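Local coordinates for cAMP factor (Mobiluncus curtisii, PDB 6JLC), which probably acts as a pore-forming toxin that takes part in the co-haemolytic lysis of red blood cells, at residues H100-G104 and R137-Y141; R93-Q97 and T151-L157; A14-N19 and L51-A56. One frame throughout, in Å; residues are numbered along the deposited sequence.

Overall arrangement
This C-terminal part of the protein is built of helices and loops, without strands. Helices 8-31 to 121-139 form a five-helix bundle and helices 152-173 to 203-222 a three-helix bundle. Contacts 1 and 3 each join two consecutive helices of the larger bundle. Contact 2 joins that bundle to the start of the smaller one. The centres of contacts 1 and 2 lie 12 Å apart, and the two touch. K95 NZ of contact 2 is 2.6 Å from Y141 O of contact 1, a probable hydrogen bond, and the rings of H100 and Y153 stack. Contact 3 is remote: its centre is 29 Å from that of contact 1 and 33 Å from that of contact 2. Contacts 2 and 3 lie on opposite sides of the chain's centre.

Contact 1: H100-G104 and R137-Y141; sequences HVELG and RVSTY
E102 leaves helix 97-114 with CG anti to its own carbonyl carbon (chi1 -64°) and then runs extended, which carries OE1 across to R137 and Y141. The Y141 side chain takes the same kind of first torsion (chi1 -75°). Its ring folds back over V138, with V138 CA above the ring centre, and its hydroxyl faces E102. The R137 chain bends to bring NH1 to the same oxygen.

Two donors therefore grip E102 OE1. Y141 OH donates to E102 OE1 at 2.5 Å, a short bond, on the syn side but tilted out of the carboxylate plane. R137 NH1 donates to E102 OE1 at 2.9 Å from the opposite face of that plane, and this bond is also a salt bridge. It is bent, with an N-H...O angle of 131°, but OE1 lies in the guanidinium plane. The carboxylate stands nearly perpendicular to the Y141 ring and meets its edge. E102 OE2 has a further partner, K98 NZ, in a salt bridge. Two basic groups and a hydroxyl would be expected to favour the ionised carboxylate.

Beside the polar cluster, V138 CG1 packs 3.7 Å from E102 OE1 and 4.0 Å from E102 CB. L103 adds a looser apolar touch, CD2 to V138 CG2 at 4.4 Å. Its side chain also meets T84 and S88 of helix 68-91. Within 137-141, R137 O accepts from both T140 N and T140 OG1, the latter at 3.0 Å.

The arrangement joins the start of helix 97-114 to the end of helix 121-139. It is that of an antiparallel helical hairpin, here one pair of neighbours in the five-helix bundle.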
loop_
_atom_site.group_PDB
_atom_site.type_symbol
_atom_site.label_atom_id
_atom_site.label_comp_id
_atom_site.label_asym_id
_atom_site.label_seq_id
_atom_site.Cartn_x
_atom_site.Cartn_y
_atom_site.Cartn_z
ATOM N N HIS A 100 -7.887 -5.216 9.503
ATOM C CA HIS A 100 -7.758 -4.203 8.463
ATOM C C HIS A 100 -8.814 -3.111 8.588
ATOM O O HIS A 100 -8.551 -1.950 8.246
ATOM C CB HIS A 100 -7.845 -4.857 7.094
ATOM C CG HIS A 100 -6.682 -5.742 6.800
ATOM N ND1 HIS A 100 -6.723 -7.112 6.976
ATOM C CD2 HIS A 100 -5.428 -5.455 6.377
ATOM C CE1 HIS A 100 -5.552 -7.629 6.652
ATOM N NE2 HIS A 100 -4.747 -6.645 6.288
ATOM N N VAL A 101 -10.018 -3.468 9.019
ATOM C CA VAL A 101 -11.037 -2.446 9.252
ATOM C C VAL A 101 -10.563 -1.471 10.326
ATOM O O VAL A 101 -10.663 -0.244 10.169
ATOM C CB VAL A 101 -12.374 -3.101 9.630
ATOM C CG1 VAL A 101 -13.364 -2.037 10.107
ATOM C CG2 VAL A 101 -12.932 -3.856 8.432
ATOM N N GLU A 102 -10.019 -2.007 11.418
ATOM C CA GLU A 102 -9.579 -1.165 12.527
ATOM C C GLU A 102 -8.370 -0.315 12.136
ATOM O O GLU A 102 -8.340 0.892 12.411
ATOM C CB GLU A 102 -9.283 -2.028 13.756
ATOM C CG GLU A 102 -10.527 -2.736 14.277
ATOM C CD GLU A 102 -10.319 -3.460 15.595
ATOM O OE1 GLU A 102 -9.230 -3.346 16.199
ATOM O OE2 GLU A 102 -11.269 -4.149 16.023
ATOM N N LEU A 103 -7.364 -0.914 11.484
ATOM C CA LEU A 103 -6.217 -0.114 11.063
ATOM C C LEU A 103 -6.615 0.883 9.980
ATOM O O LEU A 103 -6.148 2.028 9.980
ATOM C CB LEU A 103 -5.075 -1.020 10.587
ATOM C CG LEU A 103 -3.675 -0.395 10.476
ATOM C CD1 LEU A 103 -3.236 0.285 11.754
ATOM C CD2 LEU A 103 -2.694 -1.460 10.128
ATOM N N GLY A 104 -7.512 0.489 9.076
ATOM C CA GLY A 104 -7.963 1.432 8.061
ATOM C C GLY A 104 -8.693 2.612 8.663
ATOM O O GLY A 104 -8.533 3.761 8.219
ATOM N N ARG A 137 -1.962 -3.375 18.309
ATOM C CA ARG A 137 -3.095 -4.200 18.719
ATOM C C ARG A 137 -3.467 -5.220 17.645
ATOM O O ARG A 137 -3.565 -6.421 17.914
ATOM C CB ARG A 137 -4.302 -3.328 19.052
ATOM C CG ARG A 137 -5.513 -4.136 19.512
ATOM C CD ARG A 137 -6.784 -3.305 19.507
ATOM N NE ARG A 137 -6.492 -1.881 19.566
ATOM C CZ ARG A 137 -6.954 -0.993 18.699
ATOM N NH1 ARG A 137 -7.743 -1.385 17.698
ATOM N NH2 ARG A 137 -6.627 0.287 18.836
ATOM N N VAL A 138 -3.711 -4.755 16.416
ATOM C CA VAL A 138 -4.241 -5.672 15.407
ATOM C C VAL A 138 -3.175 -6.647 14.925
ATOM O O VAL A 138 -3.516 -7.658 14.299
ATOM C CB VAL A 138 -4.854 -4.908 14.215
ATOM C CG1 VAL A 138 -5.866 -3.867 14.729
ATOM C CG2 VAL A 138 -3.761 -4.262 13.373
ATOM N N SER A 139 -1.894 -6.367 15.204
ATOM C CA SER A 139 -0.825 -7.297 14.840
ATOM C C SER A 139 -0.967 -8.623 15.563
ATOM O O SER A 139 -0.488 -9.651 15.075
ATOM C CB SER A 139 0.539 -6.695 15.158
ATOM O OG SER A 139 0.894 -5.745 14.178
ATOM N N THR A 140 -1.595 -8.613 16.729
ATOM C CA THR A 140 -1.827 -9.808 17.521
ATOM C C THR A 140 -3.145 -10.487 17.185
ATOM O O THR A 140 -3.472 -11.501 17.805
ATOM C CB THR A 140 -1.810 -9.464 19.018
ATOM O OG1 THR A 140 -3.090 -8.934 19.391
ATOM C CG2 THR A 140 -0.734 -8.438 19.334
ATOM N N TYR A 141 -3.929 -9.940 16.258
ATOM C CA TYR A 141 -5.176 -10.597 15.898
ATOM C C TYR A 141 -4.879 -11.908 15.181
ATOM O O TYR A 141 -3.782 -12.128 14.663
ATOM C CB TYR A 141 -6.038 -9.703 15.005
ATOM C CG TYR A 141 -6.735 -8.559 15.722
ATOM C CD1 TYR A 141 -6.519 -8.310 17.070
ATOM C CD2 TYR A 141 -7.614 -7.724 15.032
ATOM C CE1 TYR A 141 -7.154 -7.256 17.706
ATOM C CE2 TYR A 141 -8.254 -6.667 15.660
ATOM C CZ TYR A 141 -8.023 -6.436 16.993
ATOM O OH TYR A 141 -8.665 -5.384 17.608
#

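Contact 2: R93-Q97 and T151-L157; sequences RYKIQ and TIYVKDL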
loop_
_atom_site.group_PDB
_atom_site.type_symbol
_atom_site.label_atom_id
_atom_site.label_comp_id
_atom_site.label_asym_id
_atom_site.label_seq_id
_atom_site.Cartn_x
_atom_site.Cartn_y
_atom_site.Cartn_z
ATOM N N ARG A 93 -0.881 -9.230 5.803
ATOM C CA ARG A 93 -1.627 -9.630 4.609
ATOM C C ARG A 93 -2.632 -10.739 4.894
ATOM O O ARG A 93 -3.715 -10.765 4.292
ATOM C CB ARG A 93 -0.671 -10.086 3.507
ATOM C CG ARG A 93 -1.411 -10.281 2.177
ATOM C CD ARG A 93 -0.492 -10.730 1.056
ATOM N NE ARG A 93 0.450 -9.693 0.645
ATOM C CZ ARG A 93 0.155 -8.653 -0.128
ATOM N NH1 ARG A 93 -1.080 -8.470 -0.590
ATOM N NH2 ARG A 93 1.104 -7.785 -0.436
ATOM N N TYR A 94 -2.309 -11.654 5.811
ATOM C CA TYR A 94 -3.179 -12.784 6.112
ATOM C C TYR A 94 -3.959 -12.607 7.408
ATOM O O TYR A 94 -4.491 -13.588 7.939
ATOM C CB TYR A 94 -2.365 -14.081 6.165
ATOM C CG TYR A 94 -2.035 -14.605 4.791
ATOM C CD1 TYR A 94 -0.935 -14.126 4.092
ATOM C CD2 TYR A 94 -2.852 -15.543 4.169
ATOM C CE1 TYR A 94 -0.628 -14.602 2.810
ATOM C CE2 TYR A 94 -2.559 -16.018 2.883
ATOM C CZ TYR A 94 -1.446 -15.544 2.216
ATOM O OH TYR A 94 -1.149 -16.005 0.951
ATOM N N LYS A 95 -4.037 -11.386 7.937
ATOM C CA LYS A 95 -4.830 -11.184 9.140
ATOM C C LYS A 95 -6.318 -11.170 8.798
ATOM O O LYS A 95 -6.719 -10.892 7.667
ATOM C CB LYS A 95 -4.442 -9.870 9.840
ATOM C CG LYS A 95 -3.053 -9.895 10.474
ATOM C CD LYS A 95 -3.026 -10.855 11.653
ATOM C CE LYS A 95 -1.614 -11.014 12.195
ATOM N NZ LYS A 95 -1.602 -12.048 13.274
ATOM N N ILE A 96 -7.141 -11.457 9.808
ATOM C CA ILE A 96 -8.579 -11.393 9.614
ATOM C C ILE A 96 -8.986 -9.971 9.209
ATOM O O ILE A 96 -8.266 -8.989 9.444
ATOM C CB ILE A 96 -9.328 -11.840 10.880
ATOM C CG1 ILE A 96 -8.835 -11.059 12.108
ATOM C CG2 ILE A 96 -9.178 -13.347 11.071
ATOM C CD1 ILE A 96 -9.665 -11.300 13.357
ATOM N N GLN A 97 -10.163 -9.869 8.587
ATOM C CA GLN A 97 -10.606 -8.583 8.051
ATOM C C GLN A 97 -10.745 -7.533 9.151
ATOM O O GLN A 97 -10.502 -6.343 8.904
ATOM C CB GLN A 97 -11.922 -8.776 7.289
ATOM C CG GLN A 97 -12.545 -7.503 6.723
ATOM C CD GLN A 97 -11.674 -6.814 5.681
ATOM O OE1 GLN A 97 -10.753 -7.414 5.117
ATOM N NE2 GLN A 97 -11.978 -5.546 5.404
ATOM N N THR A 151 -9.635 -11.994 1.795
ATOM C CA THR A 151 -9.754 -10.551 1.872
ATOM C C THR A 151 -9.196 -9.931 0.593
ATOM O O THR A 151 -8.584 -10.604 -0.242
ATOM C CB THR A 151 -8.997 -10.019 3.083
ATOM O OG1 THR A 151 -7.605 -10.354 2.933
ATOM C CG2 THR A 151 -9.541 -10.639 4.379
ATOM N N ILE A 152 -9.395 -8.621 0.439
ATOM C CA ILE A 152 -8.799 -7.956 -0.718
ATOM C C ILE A 152 -7.276 -7.989 -0.636
ATOM O O ILE A 152 -6.593 -7.933 -1.664
ATOM C CB ILE A 152 -9.316 -6.514 -0.837
ATOM C CG1 ILE A 152 -8.757 -5.709 0.316
ATOM C CG2 ILE A 152 -10.831 -6.473 -0.839
ATOM C CD1 ILE A 152 -8.284 -4.431 -0.122
ATOM N N TYR A 153 -6.714 -8.090 0.574
ATOM C CA TYR A 153 -5.260 -8.153 0.710
ATOM C C TYR A 153 -4.709 -9.465 0.158
ATOM O O TYR A 153 -3.670 -9.471 -0.507
ATOM C CB TYR A 153 -4.868 -7.941 2.176
ATOM C CG TYR A 153 -5.593 -6.722 2.686
ATOM C CD1 TYR A 153 -5.088 -5.452 2.440
ATOM C CD2 TYR A 153 -6.829 -6.835 3.315
ATOM C CE1 TYR A 153 -5.779 -4.322 2.854
ATOM C CE2 TYR A 153 -7.526 -5.712 3.724
ATOM C CZ TYR A 153 -6.991 -4.459 3.496
ATOM O OH TYR A 153 -7.679 -3.338 3.915
ATOM N N VAL A 154 -5.410 -10.575 0.399
ATOM C CA VAL A 154 -5.011 -11.855 -0.188
ATOM C C VAL A 154 -5.237 -11.838 -1.698
ATOM O O VAL A 154 -4.395 -12.311 -2.472
ATOM C CB VAL A 154 -5.776 -13.012 0.492
ATOM C CG1 VAL A 154 -5.537 -14.339 -0.251
ATOM C CG2 VAL A 154 -5.342 -13.155 1.940
ATOM N N LYS A 155 -6.388 -11.320 -2.133
ATOM C CA LYS A 155 -6.663 -11.158 -3.561
ATOM C C LYS A 155 -5.606 -10.301 -4.245
ATOM O O LYS A 155 -5.271 -10.543 -5.413
ATOM C CB LYS A 155 -8.047 -10.537 -3.762
ATOM C CG LYS A 155 -9.206 -11.529 -3.683
ATOM C CD LYS A 155 -9.165 -12.514 -4.845
ATOM C CE LYS A 155 -10.337 -13.498 -4.818
ATOM N NZ LYS A 155 -11.596 -12.820 -5.234
ATOM N N ASP A 156 -5.074 -9.291 -3.547
ATOM C CA ASP A 156 -4.022 -8.474 -4.146
ATOM C C ASP A 156 -2.733 -9.265 -4.333
ATOM O O ASP A 156 -2.006 -9.026 -5.302
ATOM C CB ASP A 156 -3.784 -7.217 -3.304
ATOM C CG ASP A 156 -4.967 -6.230 -3.370
ATOM O OD1 ASP A 156 -5.721 -6.262 -4.366
ATOM O OD2 ASP A 156 -5.153 -5.427 -2.426
ATOM N N LEU A 157 -2.432 -10.211 -3.435
ATOM C CA LEU A 157 -1.271 -11.081 -3.640
ATOM C C LEU A 157 -1.450 -11.955 -4.883
ATOM O O LEU A 157 -0.504 -12.166 -5.653
ATOM C CB LEU A 157 -1.044 -11.948 -2.399
ATOM C CG LEU A 157 0.240 -12.785 -2.369
ATOM C CD1 LEU A 157 1.471 -11.895 -2.365
ATOM C CD2 LEU A 157 0.250 -13.728 -1.164
HETATM O O HOH W 1 -6.150 -10.167 5.130
HETATM O O HOH W 2 -10.975 -7.354 2.623
#
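R93 and Y94 belong to the linker between helices 68-91 and 97-114 of the five-helix bundle, and here they pack on the first turns of helix 152-173, which opens the three-helix bundle. The contact is thus part of the junction between the two bundles.

R93 CG stands anti to the backbone N (chi1 -170°), and the chain bends at chi3, which brings NH1 to the carbonyl of Y153. R93 NH1 donates to Y153 O at 2.8 Å, with that oxygen in the guanidinium plane. Y153 O also accepts the helical bond from L157 N, and the two donors come from opposite faces of the carbonyl plane. L157 covers one face of the guanidinium with CD1, while L157 CB lies 3.7 Å from R93 CD. A long, weak ion pair links R93 to E32.

The Y94 ring takes V154 CG2 over one face, offset toward the rim. Y94 OH lies 3.4 Å from L157 CD2. It is bonded to D207 of helix 203-222, which brings a second helix of the smaller bundle into the junction.

T151 is the N-cap of helix 152-173. T151 OG1 accepts a weak capping bond from V154 N at 3.4 Å and donates to a bridging water. That water in turn donates to R93 O and K95 O, tying two linker carbonyls to the cap.

Q97 closes the other end. Its NE2 is bonded to D36, as is the hydroxyl of Y153. Q97 OE1 sits at the edge of the Y153 ring and 3.5 Å from T151 CG2. A second water donates to Q97 OE1 at 2.5 Å and accepts from I152 N, a backbone N-H of the first helical turn, at 3.0 Å.

Contact 3: A14-N19 and L51-A56; sequences AIDDIN and LTQSLA
I15 and I18 of helix 8-31 pack against T52 and L55 of helix 41-59 in an antiparallel helix pair, the first two helices of the five-helix bundle. The short axes come within 9.6 Å and cross at -163°. The backbones are nearest at I15 and T52, with CA atoms 5.3 Å apart.

The tight part is largely apolar and buried. I18 CG1 lies anti to the carbonyl carbon, and with chi2 extended (161°) CD1 points between two leucines. I18 CD1 meets L55 CD1 tip to tip at 3.6 Å and L51 CD2 at the same distance, with the L51 side chain crossing at about a right angle. I15 and L55 instead slide past each other in opposite directions, I15 CG1 resting 3.5 Å from L55 CB. I15 CD1 is also close to A56 N, at 3.6 Å. A14 CB fills in against L55 CD1. Helix 68-91 covers this side, with T75 on I18 and L51 and I71 on L55.

The solvent side is looser. A56 is exposed there, and N19 and T52 are partly exposed. I15 CD1 stays 4.1 Å from A56 CB, and N19 OD1 comes only to 4.0 Å from T52 CG2. T52 OG1 turns back to bond with A48 O and T49 O of its own helix. The T52 methyl faces the partner helix and borders the tight part, with T52 CG2 3.7 Å from I18 CG2.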
loop_
_atom_site.group_PDB
_atom_site.type_symbol
_atom_site.label_atom_id
_atom_site.label_comp_id
_atom_site.label_asym_id
_atom_site.label_seq_id
_atom_site.Cartn_x
_atom_site.Cartn_y
_atom_site.Cartn_z
ATOM N N ALA A 14 12.118 18.027 6.202
ATOM C CA ALA A 14 10.706 17.696 6.339
ATOM C C ALA A 14 10.077 17.451 4.975
ATOM O O ALA A 14 9.349 16.471 4.781
ATOM C CB ALA A 14 9.980 18.819 7.084
ATOM N N ILE A 15 10.352 18.339 4.012
ATOM C CA ILE A 15 9.866 18.141 2.645
ATOM C C ILE A 15 10.278 16.771 2.129
ATOM O O ILE A 15 9.461 16.007 1.597
ATOM C CB ILE A 15 10.389 19.259 1.717
ATOM C CG1 ILE A 15 9.736 20.589 2.084
ATOM C CG2 ILE A 15 10.124 18.899 0.246
ATOM C CD1 ILE A 15 10.295 21.776 1.325
ATOM N N ASP A 16 11.574 16.455 2.243
ATOM C CA ASP A 16 12.063 15.179 1.731
ATOM C C ASP A 16 11.350 14.010 2.401
ATOM O O ASP A 16 11.014 13.019 1.737
ATOM C CB ASP A 16 13.574 15.051 1.944
ATOM C CG ASP A 16 14.381 16.098 1.178
ATOM O OD1 ASP A 16 13.829 16.749 0.264
ATOM O OD2 ASP A 16 15.575 16.272 1.506
ATOM N N ASP A 17 11.144 14.095 3.724
ATOM C CA ASP A 17 10.482 13.007 4.447
ATOM C C ASP A 17 9.040 12.853 4.001
ATOM O O ASP A 17 8.535 11.728 3.874
ATOM C CB ASP A 17 10.521 13.249 5.959
ATOM C CG ASP A 17 11.931 13.211 6.523
ATOM O OD1 ASP A 17 12.837 12.699 5.828
ATOM O OD2 ASP A 17 12.121 13.701 7.655
ATOM N N ILE A 18 8.359 13.974 3.775
ATOM C CA ILE A 18 6.979 13.919 3.305
ATOM C C ILE A 18 6.922 13.291 1.918
ATOM O O ILE A 18 6.114 12.392 1.655
ATOM C CB ILE A 18 6.359 15.325 3.311
ATOM C CG1 ILE A 18 6.208 15.823 4.754
ATOM C CG2 ILE A 18 5.021 15.306 2.592
ATOM C CD1 ILE A 18 6.047 17.317 4.850
ATOM N N ASN A 19 7.795 13.738 1.013
ATOM C CA ASN A 19 7.758 13.202 -0.348
ATOM C C ASN A 19 8.070 11.708 -0.372
ATOM O O ASN A 19 7.446 10.948 -1.126
ATOM C CB ASN A 19 8.715 13.984 -1.246
ATOM C CG ASN A 19 8.208 15.384 -1.544
ATOM O OD1 ASN A 19 6.999 15.625 -1.559
ATOM N ND2 ASN A 19 9.125 16.312 -1.785
ATOM N N LEU A 51 1.437 21.071 2.565
ATOM C CA LEU A 51 2.444 21.093 3.618
ATOM C C LEU A 51 3.838 21.369 3.043
ATOM O O LEU A 51 4.584 22.204 3.573
ATOM C CB LEU A 51 2.402 19.765 4.380
ATOM C CG LEU A 51 3.181 19.596 5.675
ATOM C CD1 LEU A 51 2.809 20.696 6.637
ATOM C CD2 LEU A 51 2.872 18.226 6.276
ATOM N N THR A 52 4.192 20.721 1.935
ATOM C CA THR A 52 5.526 20.959 1.393
ATOM C C THR A 52 5.630 22.348 0.779
ATOM O O THR A 52 6.707 22.950 0.799
ATOM C CB THR A 52 5.902 19.871 0.380
ATOM O OG1 THR A 52 4.939 19.831 -0.666
ATOM C CG2 THR A 52 5.957 18.490 1.051
ATOM N N GLN A 53 4.524 22.893 0.265
ATOM C CA GLN A 53 4.543 24.268 -0.232
ATOM C C GLN A 53 4.784 25.254 0.903
ATOM O O GLN A 53 5.524 26.233 0.741
ATOM C CB GLN A 53 3.230 24.592 -0.954
ATOM C CG GLN A 53 3.197 24.116 -2.409
ATOM C CD GLN A 53 1.786 23.981 -2.974
ATOM O OE1 GLN A 53 0.789 24.202 -2.277
ATOM N NE2 GLN A 53 1.700 23.608 -4.250
ATOM N N SER A 54 4.162 25.019 2.059
ATOM C CA SER A 54 4.414 25.873 3.211
ATOM C C SER A 54 5.848 25.715 3.698
ATOM O O SER A 54 6.490 26.697 4.096
ATOM C CB SER A 54 3.438 25.550 4.337
ATOM O OG SER A 54 3.638 26.434 5.420
ATOM N N LEU A 55 6.359 24.483 3.688
ATOM C CA LEU A 55 7.752 24.264 4.074
ATOM C C LEU A 55 8.709 24.876 3.062
ATOM O O LEU A 55 9.776 25.383 3.434
ATOM C CB LEU A 55 8.023 22.771 4.222
ATOM C CG LEU A 55 7.436 22.118 5.482
ATOM C CD1 LEU A 55 7.299 20.622 5.267
ATOM C CD2 LEU A 55 8.289 22.406 6.686
ATOM N N ALA A 56 8.355 24.815 1.773
ATOM C CA ALA A 56 9.240 25.343 0.740
ATOM C C ALA A 56 9.441 26.839 0.907
ATOM O O ALA A 56 10.493 27.376 0.529
ATOM C CB ALA A 56 8.688 25.026 -0.652
#